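Local coordinates for protein tumour necrosis factor receptor (Ectromelia virus, PDB 3ON9) that probably binds host chemokines through this C-terminal SECRET domain and, as the whole viral receptor, probably tumour necrosis factor too, which would blunt host immune defence, at residues I13-N19 / K61-F67; L85-C89 / C119-V125. All coordinates share one frame. Residue numbers count along the deposited sequence, not the author numbering.

Contact 1 (I13-N19 / K61-F67); sequences INMYPVN and KLATSGF
Backbone hydrogen bonds join strand 13-16 to strand 62-67 as antiparallel neighbours, their short axes 4.8 Å apart at 158°. Ile13 N donates to Ser65 O at 2.8 Å, Met15 N to Ala63 O at 3.0 Å, and Ala63 N to Met15 O at 3.0 Å. Ile13-Ser65 and Met15-Ala63 are thus hydrogen-bonded pairs, with non-hydrogen-bonded Asn14-Thr64 between them, CA to CA 4.5 Å. At Ile13 O the return bond from Ser65 N is weak (2.9 Å, 124°); the p rotamer of Ser65 brings its OG to 2.8 Å from the same Ile13 O, adding a side-chain donor. Past Tyr16 a cis peptide before Pro17 bends the chain, yet Val18 N still reaches Lys61 O at 2.8 Å, while Pro17 CA touches that Lys61 O at 3.3 Å.

Ile13, Met15, Ala63 and Ser65 point to one face, where Val18 CG2 meets Ala63 CB at 3.8 Å and Ile13 CD1 meets the edge of the Phe67 ring at CE2, 3.9 Å. The Tyr16 ring, chi1 t, turns its edge to Leu62 CA, with Tyr16 CD1 4.0 Å from Leu62 CB and Tyr16 CE1 3.7 Å from Lys61 CB.

This is antiparallel pairing of neighbouring strands inside one sheet of a beta-sandwich: strand 122-130 flanks 8-16, strand 51-59 flanks 62-69, and Ile40 of strand 38-45, in the opposing sheet, packs on Met15, Ser65 and Phe67.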
loop_
_atom_site.group_PDB
_atom_site.type_symbol
_atom_site.label_atom_id
_atom_site.label_comp_id
_atom_site.label_asym_id
_atom_site.label_seq_id
_atom_site.Cartn_x
_atom_site.Cartn_y
_atom_site.Cartn_z
ATOM N N ILE A 13 4.201 -0.105 -0.598
ATOM C CA ILE A 13 4.670 -1.480 -0.585
ATOM C C ILE A 13 6.105 -1.527 -1.107
ATOM O O ILE A 13 6.364 -1.208 -2.271
ATOM C CB ILE A 13 3.759 -2.404 -1.457
ATOM C CG1 ILE A 13 2.267 -2.215 -1.120
ATOM C CG2 ILE A 13 4.150 -3.863 -1.271
ATOM C CD1 ILE A 13 1.528 -1.184 -1.999
ATOM N N ASN A 14 7.049 -1.925 -0.251
ATOM C CA ASN A 14 8.448 -2.000 -0.664
ATOM C C ASN A 14 8.875 -3.457 -0.711
ATOM O O ASN A 14 8.502 -4.231 0.160
ATOM C CB ASN A 14 9.328 -1.170 0.278
ATOM C CG ASN A 14 8.929 0.289 0.276
ATOM O OD1 ASN A 14 8.480 0.807 -0.749
ATOM N ND2 ASN A 14 9.055 0.954 1.420
ATOM N N MET A 15 9.608 -3.840 -1.751
ATOM C CA MET A 15 9.804 -5.257 -2.046
ATOM C C MET A 15 11.220 -5.570 -2.511
ATOM O O MET A 15 11.822 -4.791 -3.243
ATOM C CB MET A 15 8.820 -5.701 -3.141
ATOM C CG MET A 15 7.361 -5.470 -2.773
ATOM S SD MET A 15 6.228 -6.004 -4.073
ATOM C CE MET A 15 6.490 -4.706 -5.286
ATOM N N TYR A 16 11.736 -6.720 -2.094
ATOM C CA TYR A 16 13.034 -7.185 -2.556
ATOM C C TYR A 16 13.064 -8.705 -2.509
ATOM O O TYR A 16 12.601 -9.292 -1.546
ATOM C CB TYR A 16 14.145 -6.628 -1.657
ATOM C CG TYR A 16 15.526 -6.878 -2.207
ATOM C CD1 TYR A 16 16.160 -5.926 -2.991
ATOM C CD2 TYR A 16 16.178 -8.076 -1.971
ATOM C CE1 TYR A 16 17.416 -6.160 -3.523
ATOM C CE2 TYR A 16 17.437 -8.314 -2.493
ATOM C CZ TYR A 16 18.045 -7.351 -3.261
ATOM O OH TYR A 16 19.295 -7.589 -3.778
ATOM N N PRO A 17 13.592 -9.352 -3.561
ATOM C CA PRO A 17 14.076 -8.758 -4.808
ATOM C C PRO A 17 12.998 -8.784 -5.890
ATOM O O PRO A 17 12.166 -9.699 -5.916
ATOM C CB PRO A 17 15.188 -9.719 -5.246
ATOM C CG PRO A 17 14.813 -11.057 -4.610
ATOM C CD PRO A 17 13.760 -10.818 -3.549
ATOM N N VAL A 18 13.019 -7.797 -6.777
ATOM C CA VAL A 18 12.173 -7.851 -7.966
ATOM C C VAL A 18 13.047 -8.019 -9.198
ATOM O O VAL A 18 14.203 -7.573 -9.224
ATOM C CB VAL A 18 11.233 -6.626 -8.119
ATOM C CG1 VAL A 18 10.271 -6.549 -6.934
ATOM C CG2 VAL A 18 12.014 -5.326 -8.271
ATOM N N ASN A 19 12.499 -8.692 -10.205
ATOM C CA ASN A 19 13.217 -8.979 -11.434
ATOM C C ASN A 19 12.660 -8.227 -12.634
ATOM O O ASN A 19 13.246 -8.273 -13.717
ATOM C CB ASN A 19 13.142 -10.469 -11.734
ATOM C CG ASN A 19 13.752 -11.305 -10.643
ATOM O OD1 ASN A 19 14.960 -11.254 -10.414
ATOM N ND2 ASN A 19 12.921 -12.086 -9.956
ATOM N N LYS A 61 17.312 -4.416 -7.855
ATOM C CA LYS A 61 16.270 -5.396 -7.549
ATOM C C LYS A 61 15.358 -4.911 -6.428
ATOM O O LYS A 61 14.573 -5.685 -5.890
ATOM C CB LYS A 61 16.879 -6.747 -7.182
ATOM C CG LYS A 61 17.673 -7.417 -8.300
ATOM C CD LYS A 61 18.239 -8.742 -7.804
ATOM C CE LYS A 61 18.796 -9.578 -8.946
ATOM N NZ LYS A 61 20.121 -9.077 -9.400
ATOM N N LEU A 62 15.468 -3.626 -6.093
ATOM C CA LEU A 62 14.696 -3.029 -5.002
ATOM C C LEU A 62 13.550 -2.192 -5.560
ATOM O O LEU A 62 13.775 -1.295 -6.361
ATOM C CB LEU A 62 15.593 -2.132 -4.145
ATOM C CG LEU A 62 14.918 -1.305 -3.047
ATOM C CD1 LEU A 62 14.345 -2.227 -1.971
ATOM C CD2 LEU A 62 15.927 -0.332 -2.447
ATOM N N ALA A 63 12.333 -2.476 -5.115
ATOM C CA ALA A 63 11.165 -1.740 -5.594
ATOM C C ALA A 63 10.471 -0.960 -4.482
ATOM O O ALA A 63 10.326 -1.455 -3.368
ATOM C CB ALA A 63 10.177 -2.692 -6.239
ATOM N N THR A 64 10.045 0.259 -4.803
ATOM C CA THR A 64 9.070 0.952 -3.975
ATOM C C THR A 64 7.815 1.129 -4.818
ATOM O O THR A 64 7.902 1.369 -6.011
ATOM C CB THR A 64 9.583 2.315 -3.441
ATOM O OG1 THR A 64 8.616 2.873 -2.535
ATOM C CG2 THR A 64 9.836 3.297 -4.574
ATOM N N SER A 65 6.655 0.990 -4.197
ATOM C CA SER A 65 5.396 1.065 -4.922
ATOM C C SER A 65 4.321 1.580 -3.982
ATOM O O SER A 65 4.521 1.624 -2.777
ATOM C CB SER A 65 5.016 -0.313 -5.490
ATOM O OG SER A 65 4.648 -1.230 -4.466
ATOM N N GLY A 66 3.178 1.996 -4.522
ATOM C CA GLY A 66 2.128 2.440 -3.630
ATOM C C GLY A 66 0.913 2.973 -4.345
ATOM O O GLY A 66 0.906 3.085 -5.574
ATOM N N PHE A 67 -0.119 3.273 -3.557
ATOM C CA PHE A 67 -1.343 3.916 -4.038
ATOM C C PHE A 67 -1.644 5.072 -3.086
ATOM O O PHE A 67 -1.353 4.981 -1.899
ATOM C CB PHE A 67 -2.540 2.965 -3.980
ATOM C CG PHE A 67 -2.321 1.616 -4.615
ATOM C CD1 PHE A 67 -2.879 1.328 -5.857
ATOM C CD2 PHE A 67 -1.621 0.617 -3.945
ATOM C CE1 PHE A 67 -2.714 0.087 -6.442
ATOM C CE2 PHE A 67 -1.449 -0.630 -4.509
ATOM C CZ PHE A 67 -1.995 -0.898 -5.771
#

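Contact 2 (L85-C89 / C119-V125)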
loop_
_atom_site.group_PDB
_atom_site.type_symbol
_atom_site.label_atom_id
_atom_site.label_comp_id
_atom_site.label_asym_id
_atom_site.label_seq_id
_atom_site.Cartn_x
_atom_site.Cartn_y
_atom_site.Cartn_z
ATOM N N LEU A 85 -5.151 -5.408 1.314
ATOM C CA LEU A 85 -4.038 -5.403 0.390
ATOM C C LEU A 85 -3.514 -6.816 0.281
ATOM O O LEU A 85 -3.297 -7.472 1.291
ATOM C CB LEU A 85 -2.934 -4.513 0.961
ATOM C CG LEU A 85 -1.804 -4.101 0.039
ATOM C CD1 LEU A 85 -2.342 -3.203 -1.095
ATOM C CD2 LEU A 85 -0.729 -3.374 0.841
ATOM N N GLU A 86 -3.322 -7.287 -0.944
ATOM C CA GLU A 86 -2.759 -8.606 -1.175
ATOM C C GLU A 86 -1.587 -8.490 -2.129
ATOM O O GLU A 86 -1.681 -7.827 -3.166
ATOM C CB GLU A 86 -3.821 -9.539 -1.774
ATOM C CG GLU A 86 -3.277 -10.903 -2.196
ATOM C CD GLU A 86 -4.153 -11.586 -3.245
ATOM O OE1 GLU A 86 -4.949 -12.472 -2.859
ATOM O OE2 GLU A 86 -4.061 -11.228 -4.446
ATOM N N ILE A 87 -0.468 -9.109 -1.755
ATOM C CA ILE A 87 0.688 -9.204 -2.633
ATOM C C ILE A 87 0.773 -10.649 -3.130
ATOM O O ILE A 87 0.973 -11.579 -2.336
ATOM C CB ILE A 87 1.992 -8.791 -1.902
ATOM C CG1 ILE A 87 1.924 -7.323 -1.442
ATOM C CG2 ILE A 87 3.214 -9.002 -2.812
ATOM C CD1 ILE A 87 1.181 -7.081 -0.131
ATOM N N LYS A 88 0.612 -10.833 -4.438
ATOM C CA LYS A 88 0.531 -12.170 -5.034
ATOM C C LYS A 88 1.747 -12.487 -5.895
ATOM O O LYS A 88 1.974 -11.840 -6.921
ATOM C CB LYS A 88 -0.757 -12.303 -5.860
ATOM C CG LYS A 88 -0.813 -13.519 -6.798
ATOM C CD LYS A 88 -0.771 -14.830 -6.018
ATOM C CE LYS A 88 -1.310 -16.002 -6.842
ATOM N NZ LYS A 88 -0.600 -16.167 -8.152
ATOM N N CYS A 89 2.535 -13.474 -5.454
ATOM C CA CYS A 89 3.682 -13.971 -6.209
ATOM C C CYS A 89 3.211 -14.869 -7.333
ATOM O O CYS A 89 2.222 -15.569 -7.186
ATOM C CB CYS A 89 4.601 -14.819 -5.322
ATOM S SG CYS A 89 5.443 -13.911 -3.986
ATOM N N CYS A 119 8.135 -15.433 -2.741
ATOM C CA CYS A 119 9.057 -14.898 -3.734
ATOM C C CYS A 119 9.842 -13.688 -3.223
ATOM O O CYS A 119 10.855 -13.307 -3.815
ATOM C CB CYS A 119 8.323 -14.542 -5.037
ATOM S SG CYS A 119 7.100 -13.197 -4.913
ATOM N N LEU A 120 9.386 -13.089 -2.126
ATOM C CA LEU A 120 10.096 -11.928 -1.576
ATOM C C LEU A 120 10.913 -12.260 -0.336
ATOM O O LEU A 120 10.424 -12.921 0.576
ATOM C CB LEU A 120 9.129 -10.791 -1.238
ATOM C CG LEU A 120 8.338 -10.221 -2.420
ATOM C CD1 LEU A 120 7.382 -9.145 -1.921
ATOM C CD2 LEU A 120 9.271 -9.664 -3.484
ATOM N N SER A 121 12.155 -11.781 -0.305
ATOM C CA SER A 121 12.982 -11.880 0.895
ATOM C C SER A 121 12.663 -10.744 1.870
ATOM O O SER A 121 12.827 -10.901 3.075
ATOM C CB SER A 121 14.468 -11.880 0.526
ATOM O OG SER A 121 14.876 -10.637 0.012
ATOM N N ASN A 122 12.198 -9.607 1.351
ATOM C CA ASN A 122 11.769 -8.498 2.203
ATOM C C ASN A 122 10.498 -7.892 1.642
ATOM O O ASN A 122 10.429 -7.604 0.454
ATOM C CB ASN A 122 12.818 -7.371 2.264
ATOM C CG ASN A 122 14.213 -7.861 2.610
ATOM O OD1 ASN A 122 14.851 -8.566 1.825
ATOM N ND2 ASN A 122 14.716 -7.444 3.776
ATOM N N LEU A 123 9.508 -7.694 2.504
ATOM C CA LEU A 123 8.257 -7.057 2.112
ATOM C C LEU A 123 7.857 -6.125 3.236
ATOM O O LEU A 123 7.677 -6.563 4.374
ATOM C CB LEU A 123 7.168 -8.112 1.899
ATOM C CG LEU A 123 5.725 -7.620 1.720
ATOM C CD1 LEU A 123 5.622 -6.611 0.555
ATOM C CD2 LEU A 123 4.766 -8.788 1.509
ATOM N N ASP A 124 7.724 -4.839 2.923
ATOM C CA ASP A 124 7.281 -3.844 3.893
ATOM C C ASP A 124 6.001 -3.221 3.361
ATOM O O ASP A 124 5.918 -2.887 2.175
ATOM C CB ASP A 124 8.321 -2.726 4.053
ATOM C CG ASP A 124 9.682 -3.233 4.478
ATOM O OD1 ASP A 124 9.759 -4.065 5.397
ATOM O OD2 ASP A 124 10.676 -2.774 3.888
ATOM N N VAL A 125 5.018 -3.047 4.236
ATOM C CA VAL A 125 3.792 -2.356 3.879
ATOM C C VAL A 125 3.514 -1.262 4.904
ATOM O O VAL A 125 3.655 -1.477 6.110
ATOM C CB VAL A 125 2.611 -3.334 3.832
ATOM C CG1 VAL A 125 1.303 -2.585 3.617
ATOM C CG2 VAL A 125 2.842 -4.336 2.719
#
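One covalent bond anchors this contact: Cys89 SG and Cys119 SG are 2.0 Å apart, with chi3 of -79° and CA atoms 6.0 Å apart. It ties the end of strand 82-89 to the loop leading into strand 122-130.

The remaining contacts are apolar. Strands 85-89 and 122-125 run at 162° with their axes 10.4 Å apart, too far for backbone pairing, so side chains fill the gap. Leu85 CD2 touches Val125 CG1 at 3.5 Å. Ile87 sits amid three partners, its CG1 4.3 Å from Leu123 CD1, its CD1 4.3 Å from Val125 CG2 and its CG2 4.3 Å from Leu120 CD1. Glu86 and Lys88 alternate with these residues and make no contact across the gap.

At the start of strand 122-130, Ser121 and Asn122 both face Tyr16 in a classic beta bulge. The disulfide is an added covalent tie at one end; two sheets packed face to face through aliphatic side chains are the hallmark of a beta-sandwich, here that of the SECRET domain.

In the fold
Both contacts are largely buried, with centres about 8 Å apart, but they hold the sandwich together in different directions. Contact 1 works within a sheet, through main-chain hydrogen bonds between adjacent strands; contact 2 works between the sheets, through aliphatic side chains and a disulfide. They meet because strands 8-16 and 122-130 are neighbours: Asn14 N lies 2.8 Å from Asp124 O and Tyr16 O 2.9 Å from Asn122 N, both probable hydrogen bonds. Ile13 CG2 also packs on Leu123 CD1 at 3.6 Å, so the inward face of contact 1 runs on into the core of contact 2. Contact 1 reaches solvent at Asn19 and Lys61, whereas none of the residues that touch in contact 2 is exposed.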